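Local coordinates for protein lipase (Rhizopus chinensis, PDB 6A0W) that probably hydrolyses ester bonds of fats as a class 3 lipase, with a segment at its N-terminus that regulates how tightly it binds substrate, at residues E3-M8 against P234-Q239; P18-S23 against N273-F278; K42-Y47 against H224-K229. One frame throughout, in Å; residues are numbered along the deposited sequence.

Interaction 1 of 3, residues E3-M8 against P234-Q239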
loop_
_atom_site.group_PDB
_atom_site.type_symbol
_atom_site.label_atom_id
_atom_site.label_comp_id
_atom_site.label_asym_id
_atom_site.label_seq_id
_atom_site.Cartn_x
_atom_site.Cartn_y
_atom_site.Cartn_z
ATOM N N GLU A 3 -15.363 9.716 -17.583
ATOM C CA GLU A 3 -16.176 8.872 -16.723
ATOM C C GLU A 3 -15.825 9.226 -15.273
ATOM O O GLU A 3 -14.747 9.772 -15.021
ATOM C CB GLU A 3 -15.765 7.427 -17.004
ATOM C CG GLU A 3 -16.893 6.426 -17.109
ATOM C CD GLU A 3 -16.349 5.019 -17.257
ATOM O OE1 GLU A 3 -16.980 4.092 -16.704
ATOM O OE2 GLU A 3 -15.250 4.866 -17.849
ATOM N N THR A 4 -16.676 8.833 -14.330
ATOM C CA THR A 4 -16.390 8.991 -12.908
ATOM C C THR A 4 -16.688 7.740 -12.110
ATOM O O THR A 4 -17.505 6.938 -12.503
ATOM C CB THR A 4 -17.170 10.163 -12.255
ATOM O OG1 THR A 4 -18.533 9.785 -12.006
ATOM C CG2 THR A 4 -17.093 11.421 -13.112
ATOM N N VAL A 5 -16.011 7.587 -10.982
ATOM C CA VAL A 5 -16.349 6.588 -9.992
ATOM C C VAL A 5 -16.510 7.245 -8.633
ATOM O O VAL A 5 -15.553 7.810 -8.098
ATOM C CB VAL A 5 -15.215 5.549 -9.842
ATOM C CG1 VAL A 5 -15.537 4.583 -8.712
ATOM C CG2 VAL A 5 -15.014 4.803 -11.141
ATOM N N GLY A 6 -17.686 7.128 -8.031
ATOM C CA GLY A 6 -17.893 7.734 -6.720
ATOM C C GLY A 6 -17.731 9.247 -6.792
ATOM O O GLY A 6 -17.114 9.845 -5.909
ATOM N N GLY A 7 -18.183 9.827 -7.906
ATOM C CA GLY A 7 -18.167 11.273 -8.140
ATOM C C GLY A 7 -16.817 11.857 -8.531
ATOM O O GLY A 7 -16.707 13.058 -8.714
ATOM N N MET A 8 -15.804 11.007 -8.692
ATOM C CA MET A 8 -14.442 11.450 -8.945
ATOM C C MET A 8 -14.048 11.117 -10.369
ATOM O O MET A 8 -14.263 9.999 -10.844
ATOM C CB MET A 8 -13.484 10.717 -8.021
ATOM C CG MET A 8 -14.094 10.220 -6.731
ATOM S SD MET A 8 -13.054 10.766 -5.390
ATOM C CE MET A 8 -14.225 11.164 -4.086
ATOM N N PRO A 234 -6.758 6.248 -3.660
ATOM C CA PRO A 234 -6.941 6.397 -2.218
ATOM C C PRO A 234 -8.263 7.018 -1.811
ATOM O O PRO A 234 -8.515 7.228 -0.610
ATOM C CB PRO A 234 -5.758 7.292 -1.803
ATOM C CG PRO A 234 -4.681 6.912 -2.789
ATOM C CD PRO A 234 -5.396 6.667 -4.087
ATOM N N HIS A 235 -9.046 7.392 -2.808
ATOM C CA HIS A 235 -10.338 7.991 -2.580
ATOM C C HIS A 235 -11.481 7.044 -2.905
ATOM O O HIS A 235 -12.624 7.490 -2.976
ATOM C CB HIS A 235 -10.470 9.287 -3.406
ATOM C CG HIS A 235 -9.368 10.258 -3.133
ATOM N ND1 HIS A 235 -9.267 10.915 -1.923
ATOM C CD2 HIS A 235 -8.193 10.466 -3.776
ATOM C CE1 HIS A 235 -8.123 11.588 -1.895
ATOM N NE2 HIS A 235 -7.440 11.316 -2.993
ATOM N N VAL A 236 -11.187 5.758 -3.080
ATOM C CA VAL A 236 -12.245 4.756 -3.213
ATOM C C VAL A 236 -11.890 3.588 -2.288
ATOM O O VAL A 236 -10.715 3.352 -2.010
ATOM C CB VAL A 236 -12.394 4.227 -4.662
ATOM C CG1 VAL A 236 -12.613 5.346 -5.648
ATOM C CG2 VAL A 236 -11.176 3.426 -5.062
ATOM N N PRO A 237 -12.872 2.775 -1.896
ATOM C CA PRO A 237 -14.297 3.064 -1.996
ATOM C C PRO A 237 -14.686 4.298 -1.204
ATOM O O PRO A 237 -13.931 4.736 -0.346
ATOM C CB PRO A 237 -14.937 1.847 -1.321
ATOM C CG PRO A 237 -13.945 0.764 -1.415
ATOM C CD PRO A 237 -12.593 1.396 -1.477
ATOM N N PRO A 238 -15.932 4.723 -1.315
ATOM C CA PRO A 238 -16.295 6.016 -0.719
ATOM C C PRO A 238 -16.447 5.958 0.793
ATOM O O PRO A 238 -16.974 4.988 1.341
ATOM C CB PRO A 238 -17.652 6.311 -1.366
ATOM C CG PRO A 238 -17.662 5.480 -2.622
ATOM C CD PRO A 238 -16.995 4.209 -2.188
ATOM N N GLN A 239 -16.000 6.997 1.482
ATOM C CA GLN A 239 -16.392 7.187 2.875
ATOM C C GLN A 239 -17.902 7.034 3.126
ATOM O O GLN A 239 -18.303 6.438 4.117
ATOM C CB GLN A 239 -15.956 8.569 3.348
ATOM C CG GLN A 239 -14.856 8.576 4.374
ATOM C CD GLN A 239 -14.575 9.981 4.850
ATOM O OE1 GLN A 239 -14.191 10.835 4.060
ATOM N NE2 GLN A 239 -14.901 10.249 6.087
#
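Two pairs of side chains carry this contact: Met8 with His235, and Val5 with Val236. The sulfur contact is the tighter. Met8 SD lies 3.6 Å from His235 CB, so it is the methylene at the root of the imidazole that is met first. From the ring centroid SD is 5.3 Å away and 56° off the ring normal, an oblique approach, and the two side chains cross at about a right angle. The methionine reaches this spot because its chain bends at both chi2 (-129°) and chi3.

The aliphatic contact is looser. Val5 CG1 approaches Val236 CG1 at 4.3 Å, methyl against methyl.

No hydrogen bond crosses between 3-8 and 234-239; within 3-8 a type I' turn runs from Val5 to Met8. Val5 N donates to Met8 O at 3.0 Å and Met8 N to Val5 O at 3.3 Å, closing a two-stranded beta hairpin of strands 4-5 and 8-9 through Gly6 and Gly7, both at positive phi. The hairpin thereby presents Val5 and Met8 to the same loop. That loop follows strand 223-228, and its Val236 is tied by backbone bonds to Arg206, while Met8 also touches Val276 and Thr279. Van der Waals contact therefore probably dominates, with an oblique sulfur-aromatic component: non-directional packing that depends on shape, whereas directional bonds to the hairpin come from elsewhere, as at Thr9.

Interaction 2 of 3, residues P18-S23 against N273-F278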
loop_
_atom_site.group_PDB
_atom_site.type_symbol
_atom_site.label_atom_id
_atom_site.label_comp_id
_atom_site.label_asym_id
_atom_site.label_seq_id
_atom_site.Cartn_x
_atom_site.Cartn_y
_atom_site.Cartn_z
ATOM N N PRO A 18 -5.535 24.443 -9.738
ATOM C CA PRO A 18 -4.224 24.030 -9.266
ATOM C C PRO A 18 -4.338 23.401 -7.887
ATOM O O PRO A 18 -5.262 23.709 -7.133
ATOM C CB PRO A 18 -3.467 25.352 -9.176
ATOM C CG PRO A 18 -4.123 26.239 -10.176
ATOM C CD PRO A 18 -5.572 25.881 -10.070
ATOM N N ILE A 19 -3.393 22.549 -7.532
ATOM C CA ILE A 19 -3.407 21.993 -6.167
ATOM C C ILE A 19 -3.141 23.091 -5.148
ATOM O O ILE A 19 -2.101 23.718 -5.221
ATOM C CB ILE A 19 -2.323 20.914 -6.007
ATOM C CG1 ILE A 19 -2.640 19.706 -6.908
ATOM C CG2 ILE A 19 -2.240 20.442 -4.570
ATOM C CD1 ILE A 19 -1.501 18.697 -6.963
ATOM N N PRO A 20 -4.022 23.265 -4.145
ATOM C CA PRO A 20 -3.943 24.427 -3.253
ATOM C C PRO A 20 -2.823 24.315 -2.255
ATOM O O PRO A 20 -2.343 23.217 -2.011
ATOM C CB PRO A 20 -5.291 24.427 -2.523
ATOM C CG PRO A 20 -6.187 23.589 -3.384
ATOM C CD PRO A 20 -5.273 22.524 -3.925
ATOM N N ALA A 21 -2.295 25.468 -1.839
ATOM C CA ALA A 21 -1.054 25.532 -1.051
ATOM C C ALA A 21 -1.375 24.883 0.285
ATOM O O ALA A 21 -2.520 24.960 0.718
ATOM C CB ALA A 21 -0.646 26.992 -0.837
ATOM N N THR A 22 -0.414 24.275 0.971
ATOM C CA THR A 22 -0.750 23.743 2.296
ATOM C C THR A 22 0.110 24.513 3.251
ATOM O O THR A 22 1.290 24.633 2.989
ATOM C CB THR A 22 -0.604 22.186 2.491
ATOM O OG1 THR A 22 0.477 21.633 1.724
ATOM C CG2 THR A 22 -1.936 21.435 2.146
ATOM N N SER A 23 -0.483 25.157 4.256
ATOM C CA SER A 23 0.316 25.575 5.432
ATOM C C SER A 23 0.397 24.454 6.482
ATOM O O SER A 23 1.468 23.883 6.736
ATOM C CB SER A 23 -0.212 26.878 6.047
ATOM O OG SER A 23 -1.627 26.882 6.101
ATOM N N ASN A 273 -7.233 14.519 0.180
ATOM C CA ASN A 273 -8.683 14.711 0.126
ATOM C C ASN A 273 -9.053 16.138 -0.265
ATOM O O ASN A 273 -10.174 16.373 -0.709
ATOM C CB ASN A 273 -9.357 14.364 1.454
ATOM C CG ASN A 273 -9.330 12.876 1.727
ATOM O OD1 ASN A 273 -9.313 12.079 0.793
ATOM N ND2 ASN A 273 -9.338 12.497 2.996
ATOM N N SER A 274 -8.096 17.052 -0.155
ATOM C CA SER A 274 -8.289 18.458 -0.576
ATOM C C SER A 274 -8.380 18.640 -2.087
ATOM O O SER A 274 -8.838 19.682 -2.493
ATOM C CB SER A 274 -7.169 19.373 -0.021
ATOM O OG SER A 274 -5.933 19.174 -0.665
ATOM N N ILE A 275 -7.952 17.676 -2.916
ATOM C CA ILE A 275 -8.118 17.801 -4.372
ATOM C C ILE A 275 -9.358 17.080 -4.975
ATOM O O ILE A 275 -9.640 17.191 -6.168
ATOM C CB ILE A 275 -6.835 17.452 -5.168
ATOM C CG1 ILE A 275 -6.324 16.019 -4.912
ATOM C CG2 ILE A 275 -5.726 18.445 -4.853
ATOM C CD1 ILE A 275 -7.129 14.949 -5.604
ATOM N N VAL A 276 -10.144 16.422 -4.145
ATOM C CA VAL A 276 -11.335 15.713 -4.579
ATOM C C VAL A 276 -12.357 16.748 -5.046
ATOM O O VAL A 276 -12.482 17.746 -4.390
ATOM C CB VAL A 276 -11.867 14.904 -3.388
ATOM C CG1 VAL A 276 -13.320 14.497 -3.541
ATOM C CG2 VAL A 276 -11.005 13.667 -3.160
ATOM N N PRO A 277 -12.995 16.600 -6.208
ATOM C CA PRO A 277 -13.117 15.328 -6.958
ATOM C C PRO A 277 -12.311 15.318 -8.247
ATOM O O PRO A 277 -12.530 14.506 -9.154
ATOM C CB PRO A 277 -14.618 15.260 -7.268
ATOM C CG PRO A 277 -15.009 16.712 -7.420
ATOM C CD PRO A 277 -14.195 17.450 -6.364
ATOM N N PHE A 278 -11.318 16.183 -8.297
ATOM C CA PHE A 278 -10.489 16.302 -9.470
ATOM C C PHE A 278 -9.323 15.344 -9.337
ATOM O O PHE A 278 -8.185 15.752 -9.091
ATOM C CB PHE A 278 -10.015 17.759 -9.642
ATOM C CG PHE A 278 -11.145 18.747 -9.760
ATOM C CD1 PHE A 278 -11.878 18.836 -10.931
ATOM C CD2 PHE A 278 -11.498 19.550 -8.697
ATOM C CE1 PHE A 278 -12.914 19.733 -11.058
ATOM C CE2 PHE A 278 -12.550 20.434 -8.809
ATOM C CZ PHE A 278 -13.255 20.530 -9.990
#
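The CG2 methyl of Ile275 meets both gamma carbons of Ile19. It sits 3.9 Å from Ile19 CG1 and 4.0 Å from Ile19 CG2, so one methyl rests against both arms of the opposite side chain. The same methyl lies 4.2 Å from Pro20 CD, the ring carbon next to the proline nitrogen. One branch of Ile275 therefore serves both partners on segment 18-23, and no hydrogen bond crosses between the segments.

The torsions of Ile275 explain the choice of branch. Its CG1 is placed between backbone N and carbonyl carbon (chi1 59°), while CG2 swings to the position anti to the carbonyl carbon and is directed at Ile19. The longer arm, ending in CD1, leads away from segment 18-23.

In fold terms, an irregular part of the N-terminal polypeptide, between strands 8-9 and 33-35, lies across the surface of an alpha/beta-hydrolase domain. It rests on the loop that follows strand 258-262, so the contact joins two stretches without regular strand pairing between them, far apart in the chain.

Around this first layer, Trp251 of strand 248-252 touches Ile19, Ser274 and Ile275, and Arg230 touches both isoleucines. On the loop side, Phe278 N donates to Ile275 O at 2.9 Å, fixing the turn just after the isoleucine, and Ser274 OG is hydrogen-bonded to Cys271 O. Lys253 gives segment 18-23 a polar hold, its NZ hydrogen-bonded to Pro20 O and Thr22 OG1.

Interaction 3 of 3, residues K42-Y47 against H224-K229; sequences KELTNY and HRTVHK. With SO4 (sulfate ion), chain C.
A hydroxyl, rather than a methyl, is what Thr226 sets against Leu44. Thr226 OG1 lies 3.7 Å from Leu44 CD2 and 4.1 Å from CD1, so the oxygen is packed against both ends of the leucine fork, and the side chains meet at a slant. This follows from chi1 of Thr226 (-60°), which puts OG1 anti to the carbonyl carbon and CG2 anti to the backbone N. The buried hydroxyl does not go without a polar partner, since it is hydrogen-bonded to Ser250 OG of strand 248-252.

The leucine also reaches back along the strand. Its CD2 methyl comes within 4.4 Å of His224 CB and stands obliquely to the imidazole, a ring that stacks on Tyr200. Leu44 touches Ser250 and Tyr200 as well, so a single helix residue spans three adjacent strands.

At the far end of the strand the chemistry changes to anion binding. His228 NE2 donates to O2 of a sulfate at 2.7 Å, with an N-H...O angle of 154°, and O2 lies in the plane at the ring edge. The imidazole is held from its other nitrogen by Asp283 O, while Lys229 CG lies 3.9 Å above the plane of the His228 ring, displaced toward its rim. Phe288 N and Gly289 N are also hydrogen-bonded to the sulfate, which probably came from the crystallisation liquor.

Helix 38-53 laid over parallel strand 223-228 of the central mixed sheet is the helix-on-sheet layering of the alpha/beta-hydrolase fold, to which class 3 lipases belong.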
loop_
_atom_site.group_PDB
_atom_site.type_symbol
_atom_site.label_atom_id
_atom_site.label_comp_id
_atom_site.label_asym_id
_atom_site.label_seq_id
_atom_site.Cartn_x
_atom_site.Cartn_y
_atom_site.Cartn_z
ATOM N N LYS A 42 13.229 9.764 1.300
ATOM C CA LYS A 42 14.058 8.672 0.835
ATOM C C LYS A 42 13.514 7.307 1.271
ATOM O O LYS A 42 13.584 6.312 0.547
ATOM C CB LYS A 42 15.467 8.846 1.363
ATOM C CG LYS A 42 16.473 7.886 0.757
ATOM C CD LYS A 42 17.873 8.279 1.202
ATOM C CE LYS A 42 18.901 8.037 0.112
ATOM N NZ LYS A 42 19.749 6.864 0.453
ATOM N N GLU A 43 13.004 7.240 2.487
ATOM C CA GLU A 43 12.575 5.957 3.007
ATOM C C GLU A 43 11.252 5.550 2.353
ATOM O O GLU A 43 11.079 4.395 1.946
ATOM C CB GLU A 43 12.477 6.034 4.532
ATOM C CG GLU A 43 11.568 4.984 5.121
ATOM C CD GLU A 43 11.493 5.109 6.613
ATOM O OE1 GLU A 43 10.568 5.796 7.107
ATOM O OE2 GLU A 43 12.359 4.500 7.257
ATOM N N LEU A 44 10.352 6.513 2.151
ATOM C CA LEU A 44 9.100 6.218 1.466
ATOM C C LEU A 44 9.390 5.795 0.031
ATOM O O LEU A 44 8.784 4.857 -0.501
ATOM C CB LEU A 44 8.163 7.420 1.461
ATOM C CG LEU A 44 7.809 7.918 2.848
ATOM C CD1 LEU A 44 7.182 9.306 2.714
ATOM C CD2 LEU A 44 6.853 6.931 3.532
ATOM N N THR A 45 10.394 6.431 -0.565
ATOM C CA THR A 45 10.749 6.167 -1.945
ATOM C C THR A 45 11.247 4.738 -2.041
ATOM O O THR A 45 10.992 4.045 -3.036
ATOM C CB THR A 45 11.841 7.165 -2.450
ATOM O OG1 THR A 45 11.291 8.483 -2.475
ATOM C CG2 THR A 45 12.297 6.833 -3.828
ATOM N N ASN A 46 12.071 4.347 -1.080
ATOM C CA ASN A 46 12.752 3.049 -1.176
ATOM C C ASN A 46 11.736 1.862 -1.114
ATOM O O ASN A 46 11.772 0.940 -1.936
ATOM C CB ASN A 46 13.857 2.968 -0.127
ATOM C CG ASN A 46 15.155 3.703 -0.566
ATOM O OD1 ASN A 46 16.241 3.151 -0.451
ATOM N ND2 ASN A 46 15.036 4.916 -1.145
ATOM N N TYR A 47 10.753 1.985 -0.233
ATOM C CA TYR A 47 9.676 1.015 -0.109
ATOM C C TYR A 47 8.632 1.103 -1.228
ATOM O O TYR A 47 8.037 0.077 -1.590
ATOM C CB TYR A 47 9.044 1.140 1.290
ATOM C CG TYR A 47 10.044 0.872 2.420
ATOM C CD1 TYR A 47 11.036 -0.101 2.272
ATOM C CD2 TYR A 47 9.979 1.552 3.622
ATOM C CE1 TYR A 47 11.945 -0.360 3.277
ATOM C CE2 TYR A 47 10.872 1.285 4.647
ATOM C CZ TYR A 47 11.807 0.291 4.484
ATOM O OH TYR A 47 12.759 0.086 5.428
ATOM N N HIS A 224 1.949 3.509 6.787
ATOM C CA HIS A 224 2.244 4.705 6.005
ATOM C C HIS A 224 1.480 4.654 4.695
ATOM O O HIS A 224 1.558 3.660 3.970
ATOM C CB HIS A 224 3.739 4.748 5.694
ATOM C CG HIS A 224 4.602 4.785 6.900
ATOM N ND1 HIS A 224 5.070 5.968 7.435
ATOM C CD2 HIS A 224 5.168 3.786 7.621
ATOM C CE1 HIS A 224 5.831 5.688 8.478
ATOM N NE2 HIS A 224 5.931 4.375 8.592
ATOM N N ARG A 225 0.646 5.664 4.448
ATOM C CA ARG A 225 -0.069 5.759 3.184
ATOM C C ARG A 225 0.473 6.935 2.358
ATOM O O ARG A 225 0.049 8.079 2.541
ATOM C CB ARG A 225 -1.558 5.950 3.406
ATOM C CG ARG A 225 -2.221 4.811 4.168
ATOM C CD ARG A 225 -3.724 4.935 4.173
ATOM N NE ARG A 225 -4.179 6.171 4.772
ATOM C CZ ARG A 225 -4.550 7.258 4.103
ATOM N NH1 ARG A 225 -4.539 7.265 2.769
ATOM N NH2 ARG A 225 -5.039 8.304 4.782
ATOM N N THR A 226 1.320 6.620 1.391
ATOM C CA THR A 226 1.778 7.613 0.427
ATOM C C THR A 226 0.800 7.752 -0.732
ATOM O O THR A 226 0.196 6.769 -1.178
ATOM C CB THR A 226 3.185 7.309 -0.064
ATOM O OG1 THR A 226 4.073 7.299 1.054
ATOM C CG2 THR A 226 3.635 8.373 -1.113
ATOM N N VAL A 227 0.433 8.999 -1.006
ATOM C CA VAL A 227 -0.457 9.334 -2.088
ATOM C C VAL A 227 0.083 10.393 -3.031
ATOM O O VAL A 227 0.714 11.354 -2.594
ATOM C CB VAL A 227 -1.937 9.476 -1.700
ATOM C CG1 VAL A 227 -2.261 9.157 -0.273
ATOM C CG2 VAL A 227 -2.699 10.598 -2.335
ATOM N N HIS A 228 0.071 10.036 -4.311
ATOM C CA HIS A 228 0.687 10.820 -5.393
ATOM C C HIS A 228 -0.307 11.749 -6.041
ATOM O O HIS A 228 -1.258 11.343 -6.761
ATOM C CB HIS A 228 1.316 9.941 -6.456
ATOM C CG HIS A 228 1.935 10.715 -7.590
ATOM N ND1 HIS A 228 1.446 10.661 -8.879
ATOM C CD2 HIS A 228 3.040 11.507 -7.637
ATOM C CE1 HIS A 228 2.250 11.348 -9.677
ATOM N NE2 HIS A 228 3.195 11.910 -8.943
ATOM N N LYS A 229 -0.095 13.023 -5.724
ATOM C CA LYS A 229 -0.903 14.105 -6.252
ATOM C C LYS A 229 -2.388 13.784 -6.280
ATOM O O LYS A 229 -3.016 13.714 -5.217
ATOM C CB LYS A 229 -0.371 14.490 -7.631
ATOM C CG LYS A 229 1.061 14.993 -7.610
ATOM C CD LYS A 229 1.575 15.405 -8.977
ATOM C CE LYS A 229 3.072 15.532 -8.922
ATOM N NZ LYS A 229 3.634 15.986 -10.200
HETATM S S SO4 C . 6.506 12.102 -8.888
HETATM O O1 SO4 C . 6.560 10.950 -9.785
HETATM O O2 SO4 C . 5.584 13.096 -9.475
HETATM O O3 SO4 C . 7.852 12.683 -8.745
HETATM O O4 SO4 C . 6.024 11.646 -7.561
#

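Interaction 3 is the buried contact, centred about 9 Å from the centre of the chain, and joins a helix to the central sheet. Interactions 1 and 2 are only partly buried, centred about 18 and 21 Å out, and both bring N-terminal residues against loops. Those two are neighbours: Met8 CE lies 3.5 Å from Val276 CG1, so the hairpin of interaction 1 also leans on the loop used by interaction 2. None of the three has a hydrogen bond between its segments, but the means differ: a thioether and a valine pair in interaction 1, branched aliphatics and proline in interaction 2, a leucine against a buried hydroxyl in interaction 3.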